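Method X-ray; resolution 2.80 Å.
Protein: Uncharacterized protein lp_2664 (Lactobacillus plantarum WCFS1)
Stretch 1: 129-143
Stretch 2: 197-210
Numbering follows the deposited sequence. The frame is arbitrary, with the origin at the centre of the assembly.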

ATOM      1  N   ARG B 129      -0.697  -7.602  16.411  1.00 13.24           N
ATOM      2  CA  ARG B 129       0.385  -6.684  16.070  1.00 12.46           C
ATOM      3  C   ARG B 129       1.449  -7.387  15.263  1.00 11.22           C
ATOM      4  O   ARG B 129       1.999  -6.818  14.319  1.00 10.51           O
ATOM      5  CB  ARG B 129       0.997  -6.082  17.334  1.00 13.42           C
ATOM      6  CG  ARG B 129       0.080  -5.061  17.984  1.00 14.80           C
ATOM      7  CD  ARG B 129       0.513  -4.673  19.383  1.00 15.61           C
ATOM      8  NE  ARG B 129      -0.494  -3.814  19.989  1.00 19.24           N
ATOM      9  CZ  ARG B 129      -0.390  -3.257  21.192  1.00 22.02           C
ATOM     10  NH1 ARG B 129       0.693  -3.463  21.938  1.00 19.76           N
ATOM     11  NH2 ARG B 129      -1.378  -2.492  21.648  1.00 22.80           N
ATOM     12  N   LEU B 130       1.723  -8.634  15.625  1.00  9.50           N
ATOM     13  CA  LEU B 130       2.737  -9.415  14.927  1.00  8.02           C
ATOM     14  C   LEU B 130       2.511  -9.467  13.426  1.00  6.73           C
ATOM     15  O   LEU B 130       3.433  -9.743  12.676  1.00  6.24           O
ATOM     16  CB  LEU B 130       2.793 -10.831  15.493  1.00  4.72           C
ATOM     17  CG  LEU B 130       3.829 -10.988  16.597  1.00  3.51           C
ATOM     18  CD1 LEU B 130       3.812 -12.398  17.074  1.00  3.04           C
ATOM     19  CD2 LEU B 130       5.217 -10.637  16.061  1.00  6.46           C
ATOM     20  N   ASP B 131       1.273  -9.197  13.009  1.00  6.94           N
ATOM     21  CA  ASP B 131       0.891  -9.196  11.604  1.00  5.17           C
ATOM     22  C   ASP B 131       0.775  -7.779  11.064  1.00  5.87           C
ATOM     23  O   ASP B 131       0.240  -7.569   9.980  1.00  6.76           O
ATOM     24  CB  ASP B 131      -0.448  -9.894  11.419  1.00  3.38           C
ATOM     25  CG  ASP B 131      -0.657 -10.365   9.990  1.00  8.24           C
ATOM     26  OD1 ASP B 131       0.135 -11.230   9.529  1.00  9.62           O
ATOM     27  OD2 ASP B 131      -1.596  -9.876   9.318  1.00  8.25           O
ATOM     28  N   ALA B 132       1.249  -6.805  11.832  1.00  5.06           N
ATOM     29  CA  ALA B 132       1.193  -5.416  11.406  1.00  6.80           C
ATOM     30  C   ALA B 132       2.599  -4.833  11.353  1.00  7.79           C
ATOM     31  O   ALA B 132       2.797  -3.627  11.493  1.00  9.54           O
ATOM     32  CB  ALA B 132       0.313  -4.599  12.350  1.00  2.67           C
ATOM     33  N   ILE B 133       3.571  -5.709  11.164  1.00  7.66           N
ATOM     34  CA  ILE B 133       4.961  -5.300  11.089  1.00  7.99           C
ATOM     35  C   ILE B 133       5.595  -6.275  10.138  1.00  9.43           C
ATOM     36  O   ILE B 133       4.927  -7.186   9.656  1.00 11.76           O
ATOM     37  CB  ILE B 133       5.676  -5.361  12.472  1.00  6.28           C
ATOM     38  CG1 ILE B 133       5.713  -6.804  13.000  1.00  5.00           C
ATOM     39  CG2 ILE B 133       4.971  -4.419  13.458  1.00  3.58           C
ATOM     40  CD1 ILE B 133       6.373  -6.952  14.382  1.00  4.40           C
ATOM     41  N   GLY B 134       6.880  -6.114   9.872  1.00  6.40           N
ATOM     42  CA  GLY B 134       7.506  -7.005   8.924  1.00  6.00           C
ATOM     43  C   GLY B 134       7.002  -6.565   7.561  1.00  6.80           C
ATOM     44  O   GLY B 134       6.229  -5.616   7.461  1.00  5.12           O
ATOM     45  N   ALA B 135       7.453  -7.248   6.515  1.00 15.19           N
ATOM     46  CA  ALA B 135       7.067  -6.943   5.143  1.00 14.86           C
ATOM     47  C   ALA B 135       5.547  -6.891   5.034  1.00 16.62           C
ATOM     48  O   ALA B 135       4.978  -5.998   4.370  1.00 16.10           O
ATOM     49  CB  ALA B 135       7.620  -8.001   4.215  1.00 10.79           C
ATOM     50  N   ILE B 136       4.890  -7.839   5.700  1.00 12.07           N
ATOM     51  CA  ILE B 136       3.439  -7.882   5.677  1.00 13.30           C
ATOM     52  C   ILE B 136       2.826  -6.607   6.246  1.00 13.33           C
ATOM     53  O   ILE B 136       1.879  -6.061   5.681  1.00 13.34           O
ATOM     54  CB  ILE B 136       2.924  -9.102   6.419  1.00 15.32           C
ATOM     55  CG1 ILE B 136       3.001 -10.318   5.476  1.00 16.76           C
ATOM     56  CG2 ILE B 136       1.523  -8.838   6.929  1.00 14.92           C
ATOM     57  CD1 ILE B 136       2.584 -11.650   6.091  1.00 14.90           C
ATOM     58  N   GLY B 137       3.372  -6.130   7.358  1.00 13.37           N
ATOM     59  CA  GLY B 137       2.884  -4.891   7.936  1.00 12.14           C
ATOM     60  C   GLY B 137       3.058  -3.766   6.926  1.00 11.18           C
ATOM     61  O   GLY B 137       2.144  -2.986   6.696  1.00 10.47           O
ATOM     62  N   ILE B 138       4.235  -3.669   6.318  1.00 12.17           N
ATOM     63  CA  ILE B 138       4.462  -2.630   5.313  1.00 12.85           C
ATOM     64  C   ILE B 138       3.324  -2.669   4.287  1.00 12.69           C
ATOM     65  O   ILE B 138       2.614  -1.681   4.078  1.00 11.76           O
ATOM     66  CB  ILE B 138       5.779  -2.856   4.557  1.00 12.30           C
ATOM     67  CG1 ILE B 138       6.966  -2.727   5.523  1.00 13.16           C
ATOM     68  CG2 ILE B 138       5.877  -1.875   3.397  1.00  9.98           C
ATOM     69  CD1 ILE B 138       8.302  -3.123   4.919  1.00 10.96           C
ATOM     70  N   ALA B 139       3.152  -3.831   3.662  1.00 10.71           N
ATOM     71  CA  ALA B 139       2.108  -4.015   2.664  1.00  8.29           C
ATOM     72  C   ALA B 139       0.756  -3.554   3.168  1.00  6.98           C
ATOM     73  O   ALA B 139       0.149  -2.647   2.585  1.00  7.20           O
ATOM     74  CB  ALA B 139       2.033  -5.467   2.253  1.00  5.32           C
ATOM     75  N   ARG B 140       0.294  -4.176   4.251  1.00  1.00           N
ATOM     76  CA  ARG B 140      -1.002  -3.849   4.832  1.00  1.00           C
ATOM     77  C   ARG B 140      -1.143  -2.392   5.237  1.00  1.00           C
ATOM     78  O   ARG B 140      -2.204  -1.791   5.077  1.00  1.00           O
ATOM     79  CB  ARG B 140      -1.273  -4.708   6.051  1.00  4.63           C
ATOM     80  CG  ARG B 140      -1.456  -6.169   5.768  1.00  4.82           C
ATOM     81  CD  ARG B 140      -1.763  -6.807   7.080  1.00  4.58           C
ATOM     82  NE  ARG B 140      -2.941  -6.149   7.609  1.00  7.53           N
ATOM     83  CZ  ARG B 140      -3.210  -5.999   8.894  1.00  7.92           C
ATOM     84  NH1 ARG B 140      -2.370  -6.466   9.812  1.00  6.48           N
ATOM     85  NH2 ARG B 140      -4.325  -5.366   9.249  1.00  7.81           N
ATOM     86  N   ALA B 141      -0.075  -1.840   5.791  1.00  9.60           N
ATOM     87  CA  ALA B 141      -0.060  -0.454   6.208  1.00  8.52           C
ATOM     88  C   ALA B 141      -0.437   0.416   5.017  1.00  9.94           C
ATOM     89  O   ALA B 141      -1.496   1.028   5.003  1.00 12.58           O
ATOM     90  CB  ALA B 141       1.318  -0.080   6.709  1.00  2.93           C
ATOM     91  N   LEU B 142       0.412   0.468   4.005  1.00  5.02           N
ATOM     92  CA  LEU B 142       0.098   1.296   2.853  1.00  7.58           C
ATOM     93  C   LEU B 142      -1.144   0.862   2.079  1.00  7.58           C
ATOM     94  O   LEU B 142      -1.820   1.684   1.454  1.00  5.99           O
ATOM     95  CB  LEU B 142       1.309   1.380   1.905  1.00  7.74           C
ATOM     96  CG  LEU B 142       2.291   2.429   2.426  1.00  7.49           C
ATOM     97  CD1 LEU B 142       3.252   1.801   3.444  1.00  4.75           C
ATOM     98  CD2 LEU B 142       3.017   3.027   1.261  1.00  5.46           C
ATOM     99  N   TYR B 143      -1.440  -0.431   2.107  1.00 12.91           N
ATOM    100  CA  TYR B 143      -2.606  -0.941   1.397  1.00 11.71           C
ATOM    101  C   TYR B 143      -3.861  -0.332   2.002  1.00 11.36           C
ATOM    102  O   TYR B 143      -4.891  -0.203   1.342  1.00 11.81           O
ATOM    103  CB  TYR B 143      -2.638  -2.454   1.496  1.00  7.98           C
ATOM    104  CG  TYR B 143      -3.833  -3.078   0.860  1.00 10.62           C
ATOM    105  CD1 TYR B 143      -5.051  -3.159   1.541  1.00 13.39           C
ATOM    106  CD2 TYR B 143      -3.755  -3.619  -0.421  1.00 12.62           C
ATOM    107  CE1 TYR B 143      -6.165  -3.777   0.960  1.00 12.60           C
ATOM    108  CE2 TYR B 143      -4.860  -4.237  -1.010  1.00 13.45           C
ATOM    109  CZ  TYR B 143      -6.055  -4.315  -0.314  1.00 12.59           C
ATOM    110  OH  TYR B 143      -7.122  -4.957  -0.881  1.00 13.32           O
TER
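Stretch 2 197-210: ALAAHRTAVMHEFV

The backbones come closest at Gly 134 and Arg 202, whose CA atoms lie 4.0 Å apart. Glycine suits this place twice over: its phi of 74° is one that glycine adopts readily, and a CB built on it would lie 3.3 Å from CB of Arg 202, a tight fit. The backbones meet here, with N of Gly 134 2.9 Å from O of Arg 202.

Stretch 2 repeats the plan of stretch 1: the end of one helix, a short irregular segment, then a second helix. Helices 134-143 and 204-210 run in broadly the same direction, their axes inclined at 45° and 8.5 Å apart at closest approach.

On the N-terminal side of the close approach, Leu 130 reaches Ala 199, CD2 to CB 3.9 Å. The methyl of Ala 199 also meets CD1 of Ile 133, 4.1 Å from the same CB. Arg 202 points toward stretch 1 and extends its long side chain so that NH1 donates a hydrogen bond to O of Leu 130 (2.9 Å), a backbone carbonyl that accepts it from the positively charged guanidinium; its NH2 is satisfied elsewhere in the structure.

Toward the C-terminal ends the side-chain packing is apolar. From helix 204-210 back to the loop of stretch 1, Met 206, present as selenomethionine, starts sideways, but its flexible chain brings SE to 3.4 Å from CB of Ile 133. Ile 138 points toward stretch 2 and packs CD1 against CG1 of Val 205 (4.1 Å) and CB of Phe 209 (3.8 Å). Its CG2 lies over the face of the Phe 209 ring, 3.8 Å from the centroid and 8° off the normal, a CH-pi contact that a branched side chain can make while CD1 rests against the Phe 209 CB and Val 205. One turn on, CD1 of Leu 142 meets CE2 of Phe 209 at 3.8 Å.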

ATOM      1  N   ALA B 197      10.622 -12.492  20.266  1.00 21.43           N
ATOM      2  CA  ALA B 197      11.620 -13.085  19.391  1.00 23.17           C
ATOM      3  C   ALA B 197      11.220 -12.909  17.934  1.00 24.71           C
ATOM      4  O   ALA B 197      12.019 -12.465  17.103  1.00 25.77           O
ATOM      5  CB  ALA B 197      11.790 -14.565  19.716  1.00 18.04           C
ATOM      6  N   LEU B 198       9.976 -13.254  17.634  1.00 18.63           N
ATOM      7  CA  LEU B 198       9.465 -13.160  16.285  1.00 18.89           C
ATOM      8  C   LEU B 198       9.409 -11.714  15.825  1.00 20.12           C
ATOM      9  O   LEU B 198       9.740 -11.397  14.688  1.00 17.41           O
ATOM     10  CB  LEU B 198       8.084 -13.785  16.232  1.00 23.35           C
ATOM     11  CG  LEU B 198       7.697 -14.209  14.829  1.00 24.27           C
ATOM     12  CD1 LEU B 198       8.855 -14.972  14.229  1.00 24.59           C
ATOM     13  CD2 LEU B 198       6.429 -15.050  14.863  1.00 23.19           C
ATOM     14  N   ALA B 199       8.983 -10.840  16.725  1.00 28.14           N
ATOM     15  CA  ALA B 199       8.888  -9.422  16.433  1.00 30.57           C
ATOM     16  C   ALA B 199      10.285  -8.862  16.203  1.00 32.58           C
ATOM     17  O   ALA B 199      10.437  -7.729  15.763  1.00 32.63           O
ATOM     18  CB  ALA B 199       8.224  -8.700  17.588  1.00 29.16           C
ATOM     19  N   ALA B 200      11.298  -9.671  16.497  1.00 34.55           N
ATOM     20  CA  ALA B 200      12.691  -9.264  16.334  1.00 36.96           C
ATOM     21  C   ALA B 200      13.193  -9.349  14.894  1.00 38.26           C
ATOM     22  O   ALA B 200      14.060  -8.575  14.506  1.00 39.36           O
ATOM     23  CB  ALA B 200      13.582 -10.096  17.244  1.00 37.86           C
ATOM     24  N   HIS B 201      12.680 -10.287  14.102  1.00 38.75           N
ATOM     25  CA  HIS B 201      13.116 -10.367  12.709  1.00 41.12           C
ATOM     26  C   HIS B 201      12.057  -9.753  11.803  1.00 38.67           C
ATOM     27  O   HIS B 201      11.870 -10.165  10.661  1.00 38.17           O
ATOM     28  CB  HIS B 201      13.375 -11.808  12.262  1.00 51.70           C
ATOM     29  CG  HIS B 201      14.116 -11.904  10.955  1.00 59.27           C
ATOM     30  ND1 HIS B 201      13.922 -11.009   9.921  1.00 61.45           N
ATOM     31  CD2 HIS B 201      15.042 -12.788  10.514  1.00 61.15           C
ATOM     32  CE1 HIS B 201      14.697 -11.337   8.902  1.00 62.68           C
ATOM     33  NE2 HIS B 201      15.386 -12.413   9.236  1.00 62.79           N
ATOM     34  N   ARG B 202      11.362  -8.752  12.316  1.00 37.51           N
ATOM     35  CA  ARG B 202      10.333  -8.118  11.529  1.00 32.61           C
ATOM     36  C   ARG B 202      10.397  -6.603  11.618  1.00 30.37           C
ATOM     37  O   ARG B 202       9.488  -5.923  11.165  1.00 31.95           O
ATOM     38  CB  ARG B 202       8.963  -8.642  11.974  1.00 24.92           C
ATOM     39  CG  ARG B 202       8.818 -10.141  11.768  1.00 18.34           C
ATOM     40  CD  ARG B 202       7.405 -10.627  11.978  1.00 15.66           C
ATOM     41  NE  ARG B 202       7.238 -11.964  11.418  1.00 15.95           N
ATOM     42  CZ  ARG B 202       6.082 -12.622  11.362  1.00 15.96           C
ATOM     43  NH1 ARG B 202       4.982 -12.071  11.845  1.00 15.59           N
ATOM     44  NH2 ARG B 202       6.018 -13.817  10.792  1.00 17.06           N
ATOM     45  N   THR B 203      11.480  -6.074  12.178  1.00 24.12           N
ATOM     46  CA  THR B 203      11.630  -4.627  12.313  1.00 20.72           C
ATOM     47  C   THR B 203      12.656  -4.083  11.319  1.00 18.49           C
ATOM     48  O   THR B 203      12.512  -2.979  10.790  1.00 17.09           O
ATOM     49  CB  THR B 203      12.076  -4.270  13.746  1.00 21.59           C
ATOM     50  OG1 THR B 203      11.254  -4.980  14.670  1.00 23.82           O
ATOM     51  CG2 THR B 203      11.919  -2.766  14.030  1.00 22.62           C
ATOM     52  N   ALA B 204      13.691  -4.872  11.066  1.00 16.26           N
ATOM     53  CA  ALA B 204      14.752  -4.473  10.167  1.00 14.82           C
ATOM     54  C   ALA B 204      14.228  -4.072   8.793  1.00 15.20           C
ATOM     55  O   ALA B 204      14.739  -3.143   8.168  1.00 14.98           O
ATOM     56  CB  ALA B 204      15.747  -5.598  10.041  1.00 13.82           C
ATOM     57  N   VAL B 205      13.203  -4.778   8.335  1.00 13.60           N
ATOM     58  CA  VAL B 205      12.588  -4.543   7.029  1.00 12.30           C
ATOM     59  C   VAL B 205      11.796  -3.250   6.987  1.00 11.35           C
ATOM     60  O   VAL B 205      11.846  -2.507   6.022  1.00  9.71           O
ATOM     61  CB  VAL B 205      11.611  -5.680   6.679  1.00 18.80           C
ATOM     62  CG1 VAL B 205      11.402  -5.723   5.174  1.00 19.48           C
ATOM     63  CG2 VAL B 205      12.135  -7.019   7.233  1.00 19.22           C
HETATM   64  N   MSE B 206      11.030  -3.006   8.035  1.00 14.60           N
HETATM   65  CA  MSE B 206      10.235  -1.807   8.099  1.00 15.30           C
HETATM   66  C   MSE B 206      11.185  -0.629   8.107  1.00 14.79           C
HETATM   67  O   MSE B 206      10.950   0.352   7.400  1.00 14.49           O
HETATM   68  CB  MSE B 206       9.369  -1.803   9.354  1.00 23.88           C
HETATM   69  CG  MSE B 206       8.367  -2.939   9.448  1.00 26.83           C
HETATM   70 SE   MSE B 206       7.296  -2.767  11.065  1.00 37.29          SE
HETATM   71  CE  MSE B 206       5.714  -1.975  10.305  1.00 33.69           C
ATOM     72  N   HIS B 207      12.259  -0.724   8.895  1.00 12.94           N
ATOM     73  CA  HIS B 207      13.243   0.364   8.954  1.00 13.03           C
ATOM     74  C   HIS B 207      13.951   0.607   7.623  1.00 13.68           C
ATOM     75  O   HIS B 207      14.243   1.745   7.286  1.00 13.17           O
ATOM     76  CB  HIS B 207      14.285   0.133  10.054  1.00  8.23           C
ATOM     77  CG  HIS B 207      13.880   0.683  11.381  1.00  5.63           C
ATOM     78  ND1 HIS B 207      13.275  -0.088  12.350  1.00  7.16           N
ATOM     79  CD2 HIS B 207      13.906   1.944  11.867  1.00  5.34           C
ATOM     80  CE1 HIS B 207      12.938   0.677  13.373  1.00  5.84           C
ATOM     81  NE2 HIS B 207      13.307   1.917  13.106  1.00  3.94           N
ATOM     82  N   GLU B 208      14.236  -0.452   6.872  1.00 15.13           N
ATOM     83  CA  GLU B 208      14.863  -0.289   5.563  1.00 19.72           C
ATOM     84  C   GLU B 208      13.887   0.407   4.605  1.00 20.19           C
ATOM     85  O   GLU B 208      14.293   1.160   3.712  1.00 19.58           O
ATOM     86  CB  GLU B 208      15.275  -1.648   4.988  1.00 30.23           C
ATOM     87  CG  GLU B 208      16.691  -2.070   5.393  1.00 38.88           C
ATOM     88  CD  GLU B 208      16.851  -3.577   5.461  1.00 42.26           C
ATOM     89  OE1 GLU B 208      16.643  -4.238   4.418  1.00 43.87           O
ATOM     90  OE2 GLU B 208      17.181  -4.097   6.560  1.00 43.57           O
ATOM     91  N   PHE B 209      12.596   0.162   4.815  1.00 21.94           N
ATOM     92  CA  PHE B 209      11.562   0.750   3.983  1.00 19.76           C
ATOM     93  C   PHE B 209      11.391   2.242   4.247  1.00 19.16           C
ATOM     94  O   PHE B 209      11.436   3.034   3.310  1.00 20.20           O
ATOM     95  CB  PHE B 209      10.231   0.019   4.186  1.00 17.73           C
ATOM     96  CG  PHE B 209       9.097   0.610   3.408  1.00 17.23           C
ATOM     97  CD1 PHE B 209       9.070   0.538   2.020  1.00 18.39           C
ATOM     98  CD2 PHE B 209       8.071   1.284   4.059  1.00 18.93           C
ATOM     99  CE1 PHE B 209       8.031   1.135   1.286  1.00 17.98           C
ATOM    100  CE2 PHE B 209       7.028   1.885   3.335  1.00 19.10           C
ATOM    101  CZ  PHE B 209       7.013   1.808   1.945  1.00 17.84           C
ATOM    102  N   VAL B 210      11.188   2.632   5.506  1.00 16.75           N
ATOM    103  CA  VAL B 210      11.020   4.047   5.843  1.00 15.12           C
ATOM    104  C   VAL B 210      12.299   4.835   5.513  1.00 17.15           C
ATOM    105  O   VAL B 210      12.255   6.020   5.154  1.00 16.97           O
ATOM    106  CB  VAL B 210      10.685   4.220   7.338  1.00 11.98           C
ATOM    107  CG1 VAL B 210      10.396   5.688   7.665  1.00  8.39           C
ATOM    108  CG2 VAL B 210       9.498   3.360   7.683  1.00 13.36           C
TER